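Local coordinates for protein beta-1,3-glucosyltransferase (Paecilomyces sp. J18, PDB 5JVV) that is a carbohydrate-active enzyme of the glucosyltransferase kind, built on the beta-sandwich (jelly-roll) fold expected for glycoside hydrolase family 16, at residues F104-D109 / Q239-D244; E116-E121 / V132-G137; P94-G99 / Y174-N179; G122-S127 / Q258-P263; S19-R24 / V31-R36. All blocks are in the same frame, centred on the assembly; numbering follows the deposited sequence.

Interaction 1 (F104-D109 / Q239-D244)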
# COMPACT_ATOMS: atom_id res chain seq x y z
N PHE A 104 -0.16 0.46 -0.81
CA PHE A 104 -1.44 1.03 -1.22
C PHE A 104 -1.51 2.35 -0.47
O PHE A 104 -1.52 2.38 0.76
CB PHE A 104 -2.60 0.10 -0.83
CG PHE A 104 -3.97 0.70 -1.05
CD1 PHE A 104 -4.23 1.52 -2.16
CD2 PHE A 104 -5.02 0.40 -0.18
CE1 PHE A 104 -5.51 2.05 -2.36
CE2 PHE A 104 -6.30 0.94 -0.37
CZ PHE A 104 -6.54 1.76 -1.47
N TRP A 105 -1.51 3.46 -1.20
CA TRP A 105 -1.33 4.75 -0.56
C TRP A 105 -1.93 5.87 -1.39
O TRP A 105 -2.48 5.63 -2.46
CB TRP A 105 0.17 4.98 -0.27
CG TRP A 105 1.06 5.01 -1.48
CD1 TRP A 105 1.33 3.99 -2.35
CD2 TRP A 105 1.84 6.13 -1.92
NE1 TRP A 105 2.24 4.41 -3.31
CE2 TRP A 105 2.56 5.72 -3.07
CE3 TRP A 105 2.01 7.44 -1.45
CZ2 TRP A 105 3.42 6.58 -3.75
CZ3 TRP A 105 2.87 8.29 -2.13
CH2 TRP A 105 3.56 7.86 -3.27
N THR A 106 -1.87 7.10 -0.88
CA THR A 106 -2.44 8.25 -1.58
C THR A 106 -1.42 9.37 -1.66
O THR A 106 -0.62 9.55 -0.75
CB THR A 106 -3.75 8.77 -0.92
OG1 THR A 106 -3.43 9.64 0.18
CG2 THR A 106 -4.64 7.61 -0.44
N VAL A 107 -1.45 10.11 -2.76
CA VAL A 107 -0.48 11.18 -2.95
C VAL A 107 -1.08 12.34 -3.73
O VAL A 107 -1.97 12.15 -4.57
CB VAL A 107 0.78 10.64 -3.65
CG1 VAL A 107 0.50 10.34 -5.11
CG2 VAL A 107 1.96 11.60 -3.50
N GLY A 108 -0.60 13.55 -3.45
CA GLY A 108 -1.01 14.72 -4.21
C GLY A 108 -0.17 14.87 -5.47
O GLY A 108 0.41 13.90 -5.95
N ASP A 109 -0.09 16.09 -5.99
CA ASP A 109 0.60 16.31 -7.26
C ASP A 109 2.12 16.39 -7.11
O ASP A 109 2.85 16.28 -8.09
CB ASP A 109 0.07 17.57 -7.95
CG ASP A 109 -1.37 17.44 -8.37
OD1 ASP A 109 -2.17 18.34 -8.04
OD2 ASP A 109 -1.71 16.43 -9.03
N GLN A 239 -6.54 13.53 -3.49
CA GLN A 239 -5.42 12.59 -3.58
C GLN A 239 -5.64 11.60 -4.70
O GLN A 239 -6.76 11.20 -4.96
CB GLN A 239 -5.30 11.78 -2.28
CG GLN A 239 -5.04 12.60 -1.03
CD GLN A 239 -3.61 13.07 -0.94
OE1 GLN A 239 -2.70 12.27 -0.69
NE2 GLN A 239 -3.39 14.37 -1.16
N LYS A 240 -4.56 11.18 -5.35
CA LYS A 240 -4.60 10.02 -6.23
C LYS A 240 -4.38 8.78 -5.39
O LYS A 240 -3.54 8.80 -4.47
CB LYS A 240 -3.50 10.11 -7.27
CG LYS A 240 -3.69 11.22 -8.28
CD LYS A 240 -2.53 11.26 -9.26
CE LYS A 240 -1.22 11.58 -8.55
NZ LYS A 240 -0.18 12.08 -9.50
N LEU A 241 -5.10 7.71 -5.70
CA LEU A 241 -4.86 6.40 -5.09
C LEU A 241 -3.77 5.67 -5.86
O LEU A 241 -3.75 5.70 -7.10
CB LEU A 241 -6.13 5.56 -5.09
CG LEU A 241 -7.31 6.15 -4.30
CD1 LEU A 241 -8.57 5.31 -4.47
CD2 LEU A 241 -6.94 6.25 -2.84
N VAL A 242 -2.87 5.00 -5.15
CA VAL A 242 -1.72 4.36 -5.77
C VAL A 242 -1.53 2.94 -5.26
O VAL A 242 -1.59 2.70 -4.05
CB VAL A 242 -0.40 5.13 -5.50
CG1 VAL A 242 0.77 4.50 -6.26
CG2 VAL A 242 -0.55 6.61 -5.87
N PHE A 243 -1.34 2.00 -6.18
CA PHE A 243 -0.90 0.66 -5.83
C PHE A 243 0.45 0.48 -6.50
O PHE A 243 0.59 0.73 -7.69
CB PHE A 243 -1.83 -0.43 -6.37
CG PHE A 243 -3.15 -0.55 -5.66
CD1 PHE A 243 -3.30 -1.40 -4.56
CD2 PHE A 243 -4.27 0.16 -6.10
CE1 PHE A 243 -4.52 -1.52 -3.91
CE2 PHE A 243 -5.49 0.04 -5.45
CZ PHE A 243 -5.62 -0.80 -4.35
N ASP A 244 1.45 0.03 -5.75
CA ASP A 244 2.72 -0.28 -6.38
C ASP A 244 3.43 -1.39 -5.62
O ASP A 244 3.05 -1.74 -4.50
CB ASP A 244 3.60 0.98 -6.52
CG ASP A 244 4.21 1.43 -5.21
OD1 ASP A 244 3.99 2.59 -4.81
OD2 ASP A 244 4.94 0.63 -4.58
O HOH W 1 -0.59 14.43 -0.41
O HOH W 2 2.42 12.72 -8.45
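Strands 104-107 and 240-244 run antiparallel with a strong twist, 143° between their directions, and their packing loosens from one end to the other. The tight end begins at Phe104, whose ring lies beside that of Phe243 in an offset stack, with planes only 4° apart and the Phe104 and Phe243 centroids separated by 4.3 Å. Backbone hydrogen bonds pair Trp105 with Val242 and Val107 with Lys240. On the face carrying Trp105, its crowded first torsion (chi1 62°) lays the indole over Val242, and CB of Val242 lies 3.8 Å from the centroid of the five-membered ring of Trp105. Past this CH-pi contact, NE1 of Trp105 bonds to OD1 of Asp244 at 2.9 Å, reaching the oxygen from above the carboxylate plane. Gln239, bent at chi2, receives OG1 of Thr106 on a lone pair of its OE1 at 2.9 Å. Beyond it the contact becomes watery: one water lies 2.9 Å from NZ of Lys240 and holds Gly108 O only weakly, while another accepts firmly from Gln239 NE2 and weakly from Gly108 N. The pair lies inside its sheet, between strand 116-121, on the far side of 100-107, and strand 70-77 beside 240-247, with Trp289 and Ile291 of the other sheet packed against the stacked phenylalanines.

Interaction 2 (E116-E121 / V132-G137)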
# COMPACT_ATOMS: atom_id res chain seq x y z
N GLU A 116 1.48 12.40 2.66
CA GLU A 116 0.84 11.25 2.03
C GLU A 116 0.10 10.41 3.07
O GLU A 116 0.35 10.53 4.27
CB GLU A 116 1.89 10.37 1.33
CG GLU A 116 2.82 9.65 2.28
CD GLU A 116 4.03 9.06 1.59
OE1 GLU A 116 4.07 7.83 1.35
OE2 GLU A 116 4.95 9.83 1.27
N ILE A 117 -0.82 9.57 2.59
CA ILE A 117 -1.51 8.61 3.44
C ILE A 117 -1.11 7.21 3.00
O ILE A 117 -1.39 6.82 1.87
CB ILE A 117 -3.04 8.75 3.31
CG1 ILE A 117 -3.50 10.16 3.69
CG2 ILE A 117 -3.75 7.71 4.17
CD1 ILE A 117 -4.86 10.49 3.12
N ASP A 118 -0.45 6.46 3.87
CA ASP A 118 -0.04 5.10 3.51
C ASP A 118 -0.97 4.11 4.18
O ASP A 118 -0.93 3.96 5.41
CB ASP A 118 1.41 4.83 3.93
CG ASP A 118 2.39 5.83 3.35
OD1 ASP A 118 2.18 6.26 2.21
OD2 ASP A 118 3.35 6.20 4.05
N ILE A 119 -1.83 3.47 3.39
CA ILE A 119 -2.88 2.60 3.92
C ILE A 119 -2.36 1.18 4.19
O ILE A 119 -2.58 0.63 5.28
CB ILE A 119 -4.08 2.55 2.97
CG1 ILE A 119 -4.65 3.97 2.78
CG2 ILE A 119 -5.17 1.63 3.53
CD1 ILE A 119 -5.70 4.04 1.67
N ILE A 120 -1.69 0.62 3.19
CA ILE A 120 -0.96 -0.64 3.33
C ILE A 120 0.48 -0.35 2.95
O ILE A 120 0.75 0.18 1.86
CB ILE A 120 -1.49 -1.74 2.39
CG1 ILE A 120 -2.98 -1.97 2.61
CG2 ILE A 120 -0.71 -3.04 2.62
CD1 ILE A 120 -3.60 -2.90 1.57
N GLU A 121 1.41 -0.65 3.84
CA GLU A 121 2.82 -0.48 3.51
C GLU A 121 3.70 -1.36 4.38
O GLU A 121 3.41 -1.58 5.54
CB GLU A 121 3.27 0.99 3.58
CG GLU A 121 4.62 1.23 2.88
CD GLU A 121 4.79 2.64 2.34
OE1 GLU A 121 3.76 3.27 2.01
OE2 GLU A 121 5.95 3.10 2.22
N VAL A 132 0.81 4.67 7.85
CA VAL A 132 1.63 5.86 8.10
C VAL A 132 0.97 7.09 7.49
O VAL A 132 0.50 7.03 6.35
CB VAL A 132 3.04 5.73 7.46
CG1 VAL A 132 3.95 6.88 7.92
CG2 VAL A 132 3.68 4.40 7.78
N LEU A 133 0.94 8.20 8.23
CA LEU A 133 0.65 9.48 7.61
C LEU A 133 1.88 10.37 7.70
O LEU A 133 2.64 10.30 8.68
CB LEU A 133 -0.53 10.19 8.29
CG LEU A 133 -1.91 10.00 7.66
CD1 LEU A 133 -2.33 8.53 7.58
CD2 LEU A 133 -2.96 10.81 8.43
N HIS A 134 2.08 11.20 6.68
CA HIS A 134 3.05 12.28 6.74
C HIS A 134 2.28 13.54 6.40
O HIS A 134 1.56 13.57 5.40
CB HIS A 134 4.16 12.09 5.69
CG HIS A 134 4.95 10.83 5.86
ND1 HIS A 134 6.03 10.73 6.70
CD2 HIS A 134 4.82 9.61 5.28
CE1 HIS A 134 6.54 9.52 6.64
NE2 HIS A 134 5.82 8.81 5.78
N THR A 135 2.40 14.56 7.24
CA THR A 135 1.64 15.80 7.04
C THR A 135 2.57 16.99 6.93
O THR A 135 3.68 16.96 7.46
CB THR A 135 0.65 16.06 8.20
OG1 THR A 135 1.36 16.15 9.44
CG2 THR A 135 -0.39 14.95 8.30
N LYS A 136 2.12 18.06 6.27
CA LYS A 136 2.89 19.31 6.27
C LYS A 136 2.82 20.01 7.63
O LYS A 136 3.83 20.51 8.14
CB LYS A 136 2.41 20.27 5.18
CG LYS A 136 2.66 19.81 3.75
CD LYS A 136 1.83 20.60 2.73
CE LYS A 136 2.50 21.90 2.32
NZ LYS A 136 1.71 22.71 1.34
N GLY A 137 1.63 20.04 8.22
CA GLY A 137 1.43 20.74 9.48
C GLY A 137 1.78 19.94 10.71
O GLY A 137 1.94 18.72 10.64
O HOH W 3 5.87 6.18 4.69
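The backbones of Glu116-Asp118 and Val132-His134 run almost exactly antiparallel, 175° between their directions, joined by hydrogen bonds in both directions at the Glu116-His134 and Asp118-Val132 pairs. The shortest, from Asp118 N to Val132 O at 2.7 Å, lies nearly along the carbonyl axis. Glu116, Asp118, Val132 and His134 all project from one face. There Glu116, its CG in the crowded position (chi1 69°), stretches alongside the imidazole, so that its CG meets the ring edge at CD2 of His134, 3.6 Å away. OE1 of Glu116 stands 2.6 Å from OD1 of Asp118, so close that one of the two acids probably holds a proton, while OE2 of Glu116 accepts a bond from the indole of Trp111. The other oxygen of Asp118, OD2, lies against CB of Val132 at 3.5 Å and takes a hydrogen bond from a water 2.6 Å away, which also sits in the imidazole plane 2.8 Å from NE2 of His134. On the opposite face the contact is purely apolar: CG2 of Ile117 meets CD1 of Leu133 at 3.8 Å. The run Glu-Ile-Asp-Ile-Ile-Glu matches the family 16 signature in its longer form, and Ile119 and Ile120 together face Phe104 in a classic beta bulge before Glu121. The hairpin strands continue the sheet: 100-107 lies beyond 116-121, strand 165-168 beyond 130-134, and Ile117 and Leu133 pack on Ile195 of the other sheet.

Interaction 3 (P94-G99 / Y174-N179)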
# COMPACT_ATOMS: atom_id res chain seq x y z
N PRO A 94 1.50 -8.31 -2.11
CA PRO A 94 2.82 -8.93 -2.18
C PRO A 94 3.22 -9.51 -0.82
O PRO A 94 2.94 -8.92 0.24
CB PRO A 94 3.72 -7.77 -2.61
CG PRO A 94 2.82 -6.97 -3.50
CD PRO A 94 1.47 -7.01 -2.81
N GLY A 95 3.84 -10.69 -0.87
CA GLY A 95 4.10 -11.45 0.34
C GLY A 95 5.25 -10.92 1.18
O GLY A 95 5.88 -9.91 0.87
N SER A 96 5.50 -11.64 2.27
CA SER A 96 6.59 -11.32 3.17
C SER A 96 7.84 -11.90 2.55
O SER A 96 8.19 -13.06 2.78
CB SER A 96 6.30 -11.93 4.54
OG SER A 96 5.09 -11.40 5.05
N ILE A 97 8.51 -11.08 1.74
CA ILE A 97 9.55 -11.54 0.81
C ILE A 97 10.72 -10.58 0.87
O ILE A 97 10.52 -9.37 0.78
CB ILE A 97 9.00 -11.58 -0.64
CG1 ILE A 97 7.82 -12.55 -0.76
CG2 ILE A 97 10.11 -11.93 -1.63
CD1 ILE A 97 6.97 -12.29 -2.01
N CYS A 98 11.95 -11.10 1.01
CA CYS A 98 13.13 -10.25 1.08
C CYS A 98 13.23 -9.35 -0.14
O CYS A 98 13.12 -9.81 -1.28
CB CYS A 98 14.38 -11.10 1.21
SG CYS A 98 14.50 -11.95 2.80
N GLY A 99 13.41 -8.05 0.11
CA GLY A 99 13.53 -7.07 -0.95
C GLY A 99 12.25 -6.34 -1.31
O GLY A 99 12.31 -5.22 -1.83
N TYR A 174 -1.06 -8.10 6.92
CA TYR A 174 -0.07 -7.80 5.89
C TYR A 174 0.60 -9.05 5.32
O TYR A 174 0.76 -10.05 6.02
CB TYR A 174 1.00 -6.84 6.46
CG TYR A 174 2.12 -6.46 5.51
CD1 TYR A 174 2.07 -5.27 4.81
CD2 TYR A 174 3.23 -7.29 5.34
CE1 TYR A 174 3.10 -4.91 3.93
CE2 TYR A 174 4.26 -6.95 4.46
CZ TYR A 174 4.18 -5.75 3.77
OH TYR A 174 5.18 -5.38 2.91
N GLY A 175 1.00 -8.98 4.06
CA GLY A 175 1.94 -9.93 3.49
C GLY A 175 1.48 -11.37 3.52
O GLY A 175 0.32 -11.66 3.25
N SER A 176 2.39 -12.28 3.87
CA SER A 176 2.10 -13.70 3.78
C SER A 176 0.92 -14.12 4.66
O SER A 176 0.10 -14.94 4.24
CB SER A 176 3.36 -14.51 4.10
OG SER A 176 4.42 -14.12 3.23
N SER A 177 0.81 -13.53 5.85
CA SER A 177 -0.29 -13.87 6.77
C SER A 177 -1.65 -13.40 6.24
O SER A 177 -2.68 -14.05 6.44
CB SER A 177 -0.04 -13.31 8.17
OG SER A 177 -0.02 -11.89 8.18
N PHE A 178 -1.65 -12.25 5.56
CA PHE A 178 -2.84 -11.68 4.94
C PHE A 178 -3.26 -12.59 3.79
O PHE A 178 -4.44 -12.93 3.65
CB PHE A 178 -2.46 -10.28 4.45
CG PHE A 178 -3.47 -9.59 3.56
CD1 PHE A 178 -4.38 -8.68 4.10
CD2 PHE A 178 -3.43 -9.75 2.18
CE1 PHE A 178 -5.28 -8.00 3.28
CE2 PHE A 178 -4.32 -9.08 1.35
CZ PHE A 178 -5.25 -8.20 1.90
N ASN A 179 -2.29 -13.02 2.98
CA ASN A 179 -2.58 -13.83 1.81
C ASN A 179 -3.18 -15.19 2.13
O ASN A 179 -4.09 -15.65 1.45
CB ASN A 179 -1.32 -14.01 0.96
CG ASN A 179 -0.86 -12.71 0.34
OD1 ASN A 179 -1.64 -11.77 0.18
ND2 ASN A 179 0.42 -12.64 -0.01
O HOH W 4 6.80 -7.40 1.97
O HOH W 5 3.13 -12.36 7.17
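The loop that carries the chain from strand 84-90 in one sheet to strand 100-107 in the other meets the first turn of helix 175-180. Two serines fasten them reciprocally. The backbone N of Ser96 donates to OG of Ser176 at 2.9 Å, and the backbone N of Ser176 donates almost straight (174°) to OG of Ser96 at 3.1 Å. Both hydroxyls stand beside their own backbone N, anti to the carbonyl carbon. Ser96 OG is gripped further, by a water and by the carbonyl of Gln126. One residue before each serine the chains come close at bare backbone: CA of Gly95 lies 4.1 Å from CA of Gly175, which has a positive phi (60°). Pro94 O, buried here without a hydrogen-bonding partner, is met by CA of Gly175 at 3.5 Å. A water joins Gly95 O to the phenol of Tyr174, 2.8 Å from its OH. At the helix start Tyr174 O receives both Phe178 N and OG of Ser177, while Asn179 bonds through OD1 to Met93 N. This reciprocal Ser-Ser pair of backbone-to-hydroxyl bonds ties a loop crossing between the sheets of the beta-sandwich to the N-terminal turn of a helix.

Interaction 4 (G122-S127 / Q258-P263)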
# COMPACT_ATOMS: atom_id res chain seq x y z
N GLY A 122 4.77 -1.89 3.79
CA GLY A 122 5.70 -2.71 4.54
C GLY A 122 6.89 -3.03 3.69
O GLY A 122 6.90 -2.71 2.50
N VAL A 123 7.89 -3.67 4.28
CA VAL A 123 9.10 -4.04 3.56
C VAL A 123 9.56 -5.42 3.96
O VAL A 123 9.32 -5.87 5.09
CB VAL A 123 10.25 -3.03 3.83
CG1 VAL A 123 9.90 -1.66 3.30
CG2 VAL A 123 10.58 -2.97 5.33
N ASN A 124 10.22 -6.08 3.01
CA ASN A 124 10.89 -7.35 3.28
C ASN A 124 9.93 -8.36 3.90
O ASN A 124 8.81 -8.50 3.42
CB ASN A 124 12.14 -7.08 4.10
CG ASN A 124 13.07 -6.12 3.39
OD1 ASN A 124 13.30 -6.26 2.17
ND2 ASN A 124 13.59 -5.13 4.11
N THR A 125 10.35 -9.04 4.96
CA THR A 125 9.53 -10.13 5.51
C THR A 125 8.57 -9.69 6.62
O THR A 125 8.13 -10.51 7.43
CB THR A 125 10.42 -11.26 6.03
OG1 THR A 125 11.32 -10.72 7.01
CG2 THR A 125 11.23 -11.87 4.89
N GLN A 126 8.23 -8.40 6.63
CA GLN A 126 7.26 -7.85 7.57
C GLN A 126 5.97 -8.68 7.57
O GLN A 126 5.56 -9.19 6.54
CB GLN A 126 6.95 -6.42 7.13
CG GLN A 126 6.13 -5.61 8.09
CD GLN A 126 6.13 -4.16 7.70
OE1 GLN A 126 7.16 -3.61 7.28
NE2 GLN A 126 4.98 -3.52 7.84
N SER A 127 5.34 -8.80 8.74
CA SER A 127 4.15 -9.64 8.86
C SER A 127 2.90 -8.88 9.30
O SER A 127 1.78 -9.41 9.18
CB SER A 127 4.41 -10.79 9.83
OG SER A 127 4.81 -10.31 11.09
N GLN A 258 17.98 -6.81 8.92
CA GLN A 258 17.81 -6.65 10.36
C GLN A 258 16.55 -7.37 10.84
O GLN A 258 15.43 -6.95 10.50
CB GLN A 258 17.69 -5.17 10.74
CG GLN A 258 18.90 -4.33 10.44
CD GLN A 258 18.61 -2.86 10.67
OE1 GLN A 258 18.03 -2.48 11.70
NE2 GLN A 258 18.98 -2.04 9.71
N SER A 259 16.74 -8.44 11.61
CA SER A 259 15.61 -9.19 12.18
C SER A 259 14.58 -9.63 11.16
O SER A 259 13.39 -9.72 11.47
CB SER A 259 14.92 -8.36 13.25
OG SER A 259 15.83 -8.06 14.28
N ASP A 260 15.02 -9.93 9.95
CA ASP A 260 14.08 -10.27 8.90
C ASP A 260 14.42 -11.57 8.19
O ASP A 260 13.70 -11.99 7.29
CB ASP A 260 13.93 -9.12 7.90
CG ASP A 260 15.22 -8.77 7.20
OD1 ASP A 260 16.25 -9.45 7.41
OD2 ASP A 260 15.19 -7.79 6.41
N SER A 261 15.52 -12.20 8.61
CA SER A 261 16.00 -13.46 8.03
C SER A 261 16.50 -13.30 6.59
O SER A 261 16.68 -14.29 5.87
CB SER A 261 14.94 -14.57 8.10
OG SER A 261 14.62 -14.89 9.45
N CYS A 262 16.74 -12.06 6.18
CA CYS A 262 17.23 -11.81 4.82
C CYS A 262 18.75 -11.81 4.81
O CYS A 262 19.38 -11.17 5.65
CB CYS A 262 16.67 -10.48 4.30
SG CYS A 262 14.86 -10.47 4.14
N PRO A 263 19.35 -12.54 3.85
CA PRO A 263 20.80 -12.76 3.87
C PRO A 263 21.64 -11.56 3.43
O PRO A 263 21.35 -10.91 2.41
CB PRO A 263 20.98 -13.92 2.89
CG PRO A 263 19.89 -13.73 1.91
CD PRO A 263 18.70 -13.24 2.73
O HOH W 6 13.44 -5.79 6.97
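The loop of the hairpin between strands 116-121 and 130-134 meets the loop linking helices 249-255 and 269-279 beside the Cys98-Cys262 disulfide. Thr125 makes the direct polar link: with OG1 in the crowded position between its backbone N and carbonyl carbon (chi1 57°), it donates to O of Asp260 at 2.7 Å, in the carbonyl plane and on a lone pair. The hydroxyl also lies close over the neighbouring methylene, 3.2 Å from OG1 of Thr125 to CB of Asp260, and the other branch of the threonine, CG2, rests 4.0 Å from SG of Cys262. Each loop is stiffened from within. Residues Val123 to Gln126 form a type II' beta turn, with Asn124 at positive phi (54°), and the extended side chain of Gln126 brings OE1 to Val123 N, which meets it from above the amide plane. Across from it, OD1 of Asp260 takes the backbone N of Cys262 at 2.9 Å in an Asx turn, the N-H arriving from above the carboxylate plane. The second oxygen of Asp260, OD2, binds Gly257 N and a water 2.7 Å away. That water also accepts from ND2 of Asn124 at 2.9 Å, bridging an amide and a carboxylate whose planes stand at a right angle. Both ends of the Asn124 amide have further partners, OD1 taking Gly99 N and ND2 giving to Ala252 O. SG of Cys262, anti to its carbonyl carbon, bonds to Cys98 in the loop before strand 100-107.

Interaction 5 (S19-R24 / V31-R36)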
# COMPACT_ATOMS: atom_id res chain seq x y z
N SER A 19 -3.50 5.44 -14.33
CA SER A 19 -2.38 5.60 -15.25
C SER A 19 -1.24 4.75 -14.73
O SER A 19 -1.16 4.50 -13.52
CB SER A 19 -1.96 7.07 -15.33
OG SER A 19 -1.55 7.56 -14.06
N PHE A 20 -0.37 4.31 -15.63
CA PHE A 20 0.77 3.50 -15.24
C PHE A 20 2.02 4.37 -15.17
O PHE A 20 2.49 4.89 -16.19
CB PHE A 20 0.97 2.35 -16.22
CG PHE A 20 0.03 1.18 -16.00
CD1 PHE A 20 0.53 -0.10 -15.83
CD2 PHE A 20 -1.35 1.38 -15.97
CE1 PHE A 20 -0.33 -1.18 -15.63
CE2 PHE A 20 -2.21 0.31 -15.77
CZ PHE A 20 -1.71 -0.97 -15.60
N PHE A 21 2.56 4.53 -13.97
CA PHE A 21 3.78 5.30 -13.77
C PHE A 21 4.94 4.47 -14.29
O PHE A 21 5.12 3.33 -13.87
CB PHE A 21 3.97 5.60 -12.28
CG PHE A 21 5.24 6.36 -11.95
CD1 PHE A 21 5.24 7.75 -11.94
CD2 PHE A 21 6.41 5.69 -11.64
CE1 PHE A 21 6.40 8.46 -11.62
CE2 PHE A 21 7.58 6.39 -11.33
CZ PHE A 21 7.56 7.77 -11.32
N ALA A 22 5.75 5.05 -15.17
CA ALA A 22 6.78 4.25 -15.85
C ALA A 22 8.14 4.93 -15.85
O ALA A 22 9.00 4.60 -16.67
CB ALA A 22 6.34 3.92 -17.27
N ASP A 23 8.34 5.85 -14.92
CA ASP A 23 9.63 6.52 -14.77
C ASP A 23 10.47 5.88 -13.67
O ASP A 23 10.04 4.90 -13.05
CB ASP A 23 9.42 8.00 -14.47
CG ASP A 23 8.84 8.75 -15.65
OD1 ASP A 23 9.23 8.44 -16.80
OD2 ASP A 23 8.00 9.65 -15.42
N ARG A 24 11.65 6.43 -13.43
CA ARG A 24 12.51 5.93 -12.36
C ARG A 24 11.79 6.05 -11.04
O ARG A 24 11.06 7.03 -10.80
CB ARG A 24 13.84 6.69 -12.30
CG ARG A 24 14.75 6.47 -13.49
CD ARG A 24 16.11 7.11 -13.25
NE ARG A 24 16.73 7.55 -14.49
CZ ARG A 24 16.57 8.76 -15.02
NH1 ARG A 24 15.81 9.65 -14.41
NH2 ARG A 24 17.17 9.07 -16.17
N VAL A 31 13.77 -1.32 -9.14
CA VAL A 31 12.52 -1.66 -9.81
C VAL A 31 12.54 -1.03 -11.19
O VAL A 31 13.13 0.04 -11.39
CB VAL A 31 11.30 -1.13 -9.00
CG1 VAL A 31 11.28 0.39 -8.99
CG2 VAL A 31 10.00 -1.67 -9.55
N HIS A 32 11.89 -1.69 -12.14
CA HIS A 32 11.72 -1.16 -13.48
C HIS A 32 10.22 -1.06 -13.72
O HIS A 32 9.57 -2.04 -14.09
CB HIS A 32 12.38 -2.09 -14.50
CG HIS A 32 12.48 -1.52 -15.88
ND1 HIS A 32 11.83 -0.38 -16.28
CD2 HIS A 32 13.17 -1.96 -16.96
CE1 HIS A 32 12.11 -0.13 -17.55
NE2 HIS A 32 12.92 -1.07 -17.99
N TYR A 33 9.68 0.12 -13.48
CA TYR A 33 8.25 0.34 -13.66
C TYR A 33 7.96 0.42 -15.16
O TYR A 33 8.62 1.17 -15.89
CB TYR A 33 7.84 1.62 -12.97
CG TYR A 33 7.63 1.51 -11.48
CD1 TYR A 33 7.00 0.39 -10.92
CD2 TYR A 33 8.04 2.52 -10.63
CE1 TYR A 33 6.79 0.32 -9.54
CE2 TYR A 33 7.84 2.44 -9.26
CZ TYR A 33 7.22 1.34 -8.72
OH TYR A 33 7.00 1.28 -7.36
N VAL A 34 6.97 -0.34 -15.61
CA VAL A 34 6.66 -0.43 -17.05
C VAL A 34 5.23 -0.01 -17.39
O VAL A 34 4.35 0.03 -16.53
CB VAL A 34 6.94 -1.83 -17.61
CG1 VAL A 34 8.42 -2.18 -17.45
CG2 VAL A 34 6.05 -2.87 -16.93
N SER A 35 5.01 0.30 -18.67
CA SER A 35 3.70 0.74 -19.15
C SER A 35 2.72 -0.42 -19.12
O SER A 35 3.13 -1.58 -18.99
CB SER A 35 3.80 1.27 -20.57
OG SER A 35 4.14 0.23 -21.47
N ARG A 36 1.44 -0.10 -19.22
CA ARG A 36 0.41 -1.14 -19.20
C ARG A 36 0.56 -2.17 -20.32
O ARG A 36 0.46 -3.37 -20.06
CB ARG A 36 -0.99 -0.53 -19.21
CG ARG A 36 -2.11 -1.56 -19.29
CD ARG A 36 -3.46 -0.90 -19.06
NE ARG A 36 -4.56 -1.82 -19.33
CZ ARG A 36 -5.84 -1.47 -19.32
NH1 ARG A 36 -6.78 -2.37 -19.59
NH2 ARG A 36 -6.18 -0.22 -19.05
O HOH W 7 3.65 1.04 -14.02
O HOH W 8 11.38 2.55 -13.13
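Phe20 lies flat against the first residue of a helix: CB of Arg36 stands 3.5 Å from the ring centroid of Phe20 and only 2° off its normal, a CH-pi contact directly over the centre. The extended arginine chain then runs outward over the ring, with CD of Arg36 3.7 Å from CE2 of Phe20. Next along the chain, Phe21 turns the other way, with CG anti to the backbone N, and CD2 of Tyr33 lies near the plane of the Phe21 ring at its edge, 3.7 Å from CD2 of Phe21, the two side chains crossing obliquely. Tyr33 also sets its CB 3.3 Å from O of Phe21. The two backbones are joined through water. One water sits 2.7 Å from O of Phe21 and 2.8 Å from O of Val34; another donates to O of Asp23 and accepts from N of Tyr33, 3.0 Å from that nitrogen. Groups farther out hold the first shell in place. Arg36 is tied down by salt bridges from NE to Glu40 and from NH2 to Asp16, which probably fix its chain over the phenyl ring. Ser35 occupies the N-cap of the same helix, bonding to Glu37 and weakly to Val38 N, and Phe21 makes a cation-pi contact with Arg74. Strands 18-20 and 31-33 both pair with strand 70-77, the first antiparallel and the second parallel, while helix 36-41 begins two residues beyond the end of 31-33 and Tyr33 reaches over to Asp244 and Thr246 of strand 240-247.

Overall arrangement
Interactions 1 and 2 are buried and share one sheet, touching where Thr106 N probably bonds to Ile117 O; direct strand pairing dominates both, but the first adds aromatic stacking and the second a close pair of acids. Interaction 5 reaches the same sheet farther from the chain's centre, where waters replace direct backbone bonds; the Tyr33 hydroxyl touches Asp244 of interaction 1. Interactions 3 and 4, partly buried, involve loops and a helix start and rely on serine and threonine hydroxyls. Their centres are about 10 Å apart, joined by the Cys98-Cys262 disulfide and a probable bond from Ser96 to Gln126. Tyr174 of interaction 3 packs on Glu121 of interaction 2.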